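Local coordinates for protein 2-phospho-L-lactate guanylyltransferase (Methanosarcina mazei, PDB 2I5E) that probably catalyses the condensation of (2S)-2-phospholactate with GTP to form (2S)-lactyl-2-diphospho-5'-guanosine, an activated intermediate on the route to coenzyme F420, at residues P21-Q26 with D191-K196; V116-G121 with T148-A153. All blocks are in the same frame, centred on the assembly; numbering follows the deposited sequence.

How the contacts relate
The two contacts lie on opposite sides of the chain's centre, their own centres 32 Å apart and their nearest atoms about 18 Å apart, so neither touches the other. Contact 2 spans a shorter interval, 27 residues, and pairs a strand of the main mixed sheet with the helix packed on it; contact 1 joins chain regions 165 residues apart, and the whole of contact 2 falls in the sequence between them. All five touching residues of contact 2 are buried, whereas contact 1 is partly open. Pro120 at contact 2 also packs on His184 of the second subunit, while no other chain of the dimer reaches contact 1.

Contact 1 of 2, residues P21-Q26 with D191-K196; sequences PVLSLQ and DYIESK
Leu23 and Lys196 mark the nearest approach of the two backbones, yet their CA atoms remain 9.5 Å apart, so the contact is made mostly by side chains reaching across. Residues 21-24 form a loop that turns into helix 25-45 at Leu25, while 191-196 takes the chain from helix 188-194 toward strand 197-201. Leu23 carries the apolar part. Its CD2 methyl reaches Ile193 CD1 at 4.5 Å, a light touch between branch ends, and its other methyl, CD1, lies 4.5 Å from CD of Lys196. A leucine suits a buried place between the beta-branched isoleucine and the aliphatic stem of a lysine; Phe197 also packs on it. The place in the fold is the joint between the start of helix 25-45 and the C-terminal part of the chain, where Ile193 also meets Phe31 of that helix and Leu178 and Leu182 of helix 175-184. Ser24 is the N-cap of helix 25-45: its OG caps a backbone N just beyond Gln26, while Glu27 OE2 bonds back to Ser24 N, as in a capping box. The other carboxylate oxygen, Glu27 OE1, forms a salt bridge with Lys196 NZ, so one glutamate serves both the helix start and the lysine. Tyr192 extends with CG anti to its backbone N (chi1 180°), which sends the ring toward helix 25-45; its OH ends 4.5 Å from Gln26 O, too far for a hydrogen bond. Within 191-196, Ser195 OG donates to Tyr192 O at a short 2.5 Å, meeting that carbonyl at 132°.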
# COMPACT_ATOMS: atom_id res chain seq x y z
N PRO A 21 -13.33 -19.23 -2.50
CA PRO A 21 -13.02 -20.52 -1.97
C PRO A 21 -11.57 -20.82 -1.54
O PRO A 21 -11.31 -22.00 -1.29
CB PRO A 21 -13.41 -21.48 -3.16
CG PRO A 21 -13.19 -20.54 -4.43
CD PRO A 21 -12.94 -19.15 -3.92
N VAL A 22 -10.63 -19.92 -1.45
CA VAL A 22 -9.44 -20.32 -0.72
C VAL A 22 -9.50 -20.64 0.75
O VAL A 22 -8.69 -21.38 1.24
CB VAL A 22 -8.13 -19.67 -1.12
CG1 VAL A 22 -8.27 -18.78 -2.29
CG2 VAL A 22 -7.53 -18.98 0.01
N LEU A 23 -10.46 -20.08 1.45
CA LEU A 23 -10.80 -20.48 2.79
C LEU A 23 -12.28 -20.95 2.92
O LEU A 23 -13.13 -20.55 2.16
CB LEU A 23 -10.55 -19.30 3.72
CG LEU A 23 -9.45 -19.18 4.76
CD1 LEU A 23 -8.24 -20.01 4.55
CD2 LEU A 23 -9.09 -17.77 4.97
N SER A 24 -12.55 -21.79 3.90
CA SER A 24 -13.91 -22.13 4.26
C SER A 24 -14.67 -21.08 5.04
O SER A 24 -14.11 -20.15 5.53
CB SER A 24 -13.98 -23.48 4.98
OG SER A 24 -13.42 -23.43 6.26
N LEU A 25 -15.97 -21.26 5.17
CA LEU A 25 -16.70 -20.62 6.23
C LEU A 25 -15.96 -20.73 7.52
O LEU A 25 -15.55 -19.76 8.07
CB LEU A 25 -18.07 -21.20 6.40
CG LEU A 25 -19.02 -20.50 7.36
CD1 LEU A 25 -20.46 -20.76 7.00
CD2 LEU A 25 -18.77 -20.84 8.83
N GLN A 26 -15.81 -21.92 8.04
CA GLN A 26 -15.23 -21.96 9.36
C GLN A 26 -13.92 -21.23 9.41
O GLN A 26 -13.62 -20.60 10.46
CB GLN A 26 -14.91 -23.37 9.88
CG GLN A 26 -15.93 -24.48 9.68
CD GLN A 26 -15.31 -25.81 10.08
OE1 GLN A 26 -15.72 -26.43 11.07
NE2 GLN A 26 -14.27 -26.22 9.34
N ASP A 191 0.22 -16.49 11.57
CA ASP A 191 0.58 -17.96 11.85
C ASP A 191 -0.52 -18.84 11.40
O ASP A 191 -0.26 -19.94 11.00
CB ASP A 191 0.86 -18.22 13.35
CG ASP A 191 1.91 -17.31 13.87
OD1 ASP A 191 2.74 -16.92 13.03
OD2 ASP A 191 1.91 -16.95 15.05
N TYR A 192 -1.76 -18.35 11.48
CA TYR A 192 -2.91 -19.16 11.11
C TYR A 192 -2.86 -19.50 9.64
O TYR A 192 -2.97 -20.64 9.23
CB TYR A 192 -4.24 -18.39 11.49
CG TYR A 192 -5.57 -19.13 11.16
CD1 TYR A 192 -6.11 -20.09 12.04
CD2 TYR A 192 -6.25 -18.88 9.97
CE1 TYR A 192 -7.29 -20.82 11.76
CE2 TYR A 192 -7.45 -19.59 9.66
CZ TYR A 192 -7.96 -20.55 10.58
OH TYR A 192 -9.17 -21.22 10.32
N ILE A 193 -2.67 -18.47 8.83
CA ILE A 193 -2.49 -18.59 7.37
C ILE A 193 -1.23 -19.38 7.08
O ILE A 193 -1.26 -20.25 6.27
CB ILE A 193 -2.39 -17.15 6.71
CG1 ILE A 193 -3.68 -16.41 6.93
CG2 ILE A 193 -2.06 -17.29 5.17
CD1 ILE A 193 -4.88 -17.10 6.27
N GLU A 194 -0.12 -19.05 7.74
CA GLU A 194 1.18 -19.77 7.47
C GLU A 194 1.06 -21.28 7.70
O GLU A 194 1.72 -22.04 7.05
CB GLU A 194 2.31 -19.20 8.32
CG GLU A 194 3.60 -19.36 7.53
CD GLU A 194 4.80 -19.17 8.33
OE1 GLU A 194 4.68 -18.45 9.36
OE2 GLU A 194 5.86 -19.76 7.95
N SER A 195 0.13 -21.69 8.59
CA SER A 195 -0.17 -23.08 8.89
C SER A 195 -0.95 -23.76 7.79
O SER A 195 -1.08 -24.97 7.81
CB SER A 195 -0.89 -23.17 10.28
OG SER A 195 -2.27 -22.85 10.20
N LYS A 196 -1.48 -23.01 6.84
CA LYS A 196 -2.28 -23.57 5.80
C LYS A 196 -1.70 -23.33 4.44
O LYS A 196 -2.06 -24.05 3.56
CB LYS A 196 -3.75 -23.03 5.85
CG LYS A 196 -4.48 -23.30 7.25
CD LYS A 196 -5.86 -22.52 7.35
CE LYS A 196 -6.64 -23.00 8.56
NZ LYS A 196 -7.50 -24.18 8.17

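Contact 2 of 2, residues V116-G121 with T148-A153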
# COMPACT_ATOMS: atom_id res chain seq x y z
N VAL A 116 -9.33 15.90 10.30
CA VAL A 116 -9.53 14.43 10.10
C VAL A 116 -8.30 13.74 9.61
O VAL A 116 -7.45 14.36 8.95
CB VAL A 116 -10.91 14.02 9.47
CG1 VAL A 116 -11.87 15.23 9.19
CG2 VAL A 116 -10.86 12.90 8.35
N CYS A 117 -8.04 12.52 10.08
CA CYS A 117 -6.97 11.77 9.42
C CYS A 117 -7.57 10.55 8.79
O CYS A 117 -8.39 9.82 9.39
CB CYS A 117 -5.86 11.41 10.34
SG CYS A 117 -4.49 10.57 9.58
N ILE A 118 -7.19 10.36 7.54
CA ILE A 118 -7.65 9.23 6.82
C ILE A 118 -6.59 8.33 6.17
O ILE A 118 -5.64 8.82 5.50
CB ILE A 118 -8.79 9.63 5.97
CG1 ILE A 118 -9.05 8.59 4.89
CG2 ILE A 118 -8.63 11.04 5.45
CD1 ILE A 118 -10.24 8.92 4.18
N VAL A 119 -6.74 7.04 6.48
CA VAL A 119 -5.98 5.92 5.94
C VAL A 119 -6.72 5.13 4.82
O VAL A 119 -7.78 4.49 5.08
CB VAL A 119 -5.68 4.90 7.08
CG1 VAL A 119 -4.60 3.90 6.67
CG2 VAL A 119 -5.27 5.71 8.32
N PRO A 120 -6.17 5.18 3.58
CA PRO A 120 -6.79 4.51 2.44
C PRO A 120 -6.61 3.04 2.62
O PRO A 120 -5.61 2.61 3.24
CB PRO A 120 -6.00 4.97 1.23
CG PRO A 120 -4.67 5.54 1.77
CD PRO A 120 -4.90 5.88 3.23
N GLY A 121 -7.57 2.25 2.12
CA GLY A 121 -7.28 0.87 1.92
C GLY A 121 -7.25 0.62 0.42
O GLY A 121 -7.29 1.58 -0.39
N THR A 148 -14.88 9.90 -0.96
CA THR A 148 -16.05 10.45 -0.30
C THR A 148 -15.79 11.11 1.06
O THR A 148 -16.37 12.19 1.34
CB THR A 148 -17.09 9.41 -0.16
OG1 THR A 148 -17.39 8.90 -1.45
CG2 THR A 148 -18.42 10.06 0.36
N HIS A 149 -14.95 10.49 1.91
CA HIS A 149 -14.56 11.04 3.23
C HIS A 149 -13.65 12.25 3.19
O HIS A 149 -13.67 13.16 4.10
CB HIS A 149 -13.84 9.92 4.09
CG HIS A 149 -14.76 8.82 4.52
ND1 HIS A 149 -14.40 7.49 4.53
CD2 HIS A 149 -16.01 8.87 5.06
CE1 HIS A 149 -15.42 6.75 4.93
NE2 HIS A 149 -16.40 7.56 5.30
N CYS A 150 -12.80 12.31 2.17
CA CYS A 150 -12.03 13.53 2.01
C CYS A 150 -13.01 14.66 1.60
O CYS A 150 -12.83 15.82 2.01
CB CYS A 150 -11.02 13.38 0.88
SG CYS A 150 -9.72 12.20 1.22
N SER A 151 -13.99 14.35 0.77
CA SER A 151 -14.85 15.43 0.25
C SER A 151 -16.00 15.77 1.23
O SER A 151 -16.47 16.93 1.27
CB SER A 151 -15.33 15.15 -1.19
OG SER A 151 -16.66 14.70 -1.21
N ILE A 152 -16.43 14.78 2.02
CA ILE A 152 -17.22 15.05 3.26
C ILE A 152 -16.43 16.01 4.16
O ILE A 152 -16.99 16.94 4.69
CB ILE A 152 -17.77 13.78 4.03
CG1 ILE A 152 -18.80 12.99 3.22
CG2 ILE A 152 -18.49 14.18 5.39
CD1 ILE A 152 -18.92 11.45 3.68
N ALA A 153 -15.11 15.84 4.30
CA ALA A 153 -14.37 16.71 5.14
C ALA A 153 -14.32 18.14 4.57
O ALA A 153 -14.37 19.12 5.32
CB ALA A 153 -12.94 16.17 5.38
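Ile118 and Val116, alternate residues of strand 116-120, point their side chains at the helix 145-154, and His149, Cys150 and Ala153 receive them. This is sheet-on-helix packing in the GT-A fold of the nucleotidyltransferase: the strand sits between 126-131 and 160-162 in the mixed sheet, and the helix lies along one face, running nearly antiparallel to it at 167° with the axes 9.8 Å apart. The tighter part centres on Ile118. Its CG1 is anti to the backbone N (chi1 163°) and the chain continues extended, so CD1 stands far enough from the strand to meet His149 CB at 3.7 Å; the same methyl also touches Cys150 SG, more loosely, at 4.4 Å. The isoleucine is long enough for CD1 to cross the interval between strand and helix, and its side chain meets that of His149 at about a right angle. Where the backbones come nearer, at Val116 and Ala153 (CA atoms 7.3 Å apart), short side chains suffice, and Val116 CG1 rests on Ala153 CB at 4.1 Å. The looser side is the flank and back of the helix, where Thr148, Ser151 and Ile152 are partly exposed and do not meet the strand. At the C-terminal end of the strand, Pro120 packs on Phe146 and on His184 of the second subunit. Histidine fits its buried place because both ring nitrogens are satisfied, ND1 by Thr126 OG1 and NE2 by Lys140 N. Ile118 CD1, whose nearest atom of His149 is CB, lies beside the edge of the ring, close to its plane.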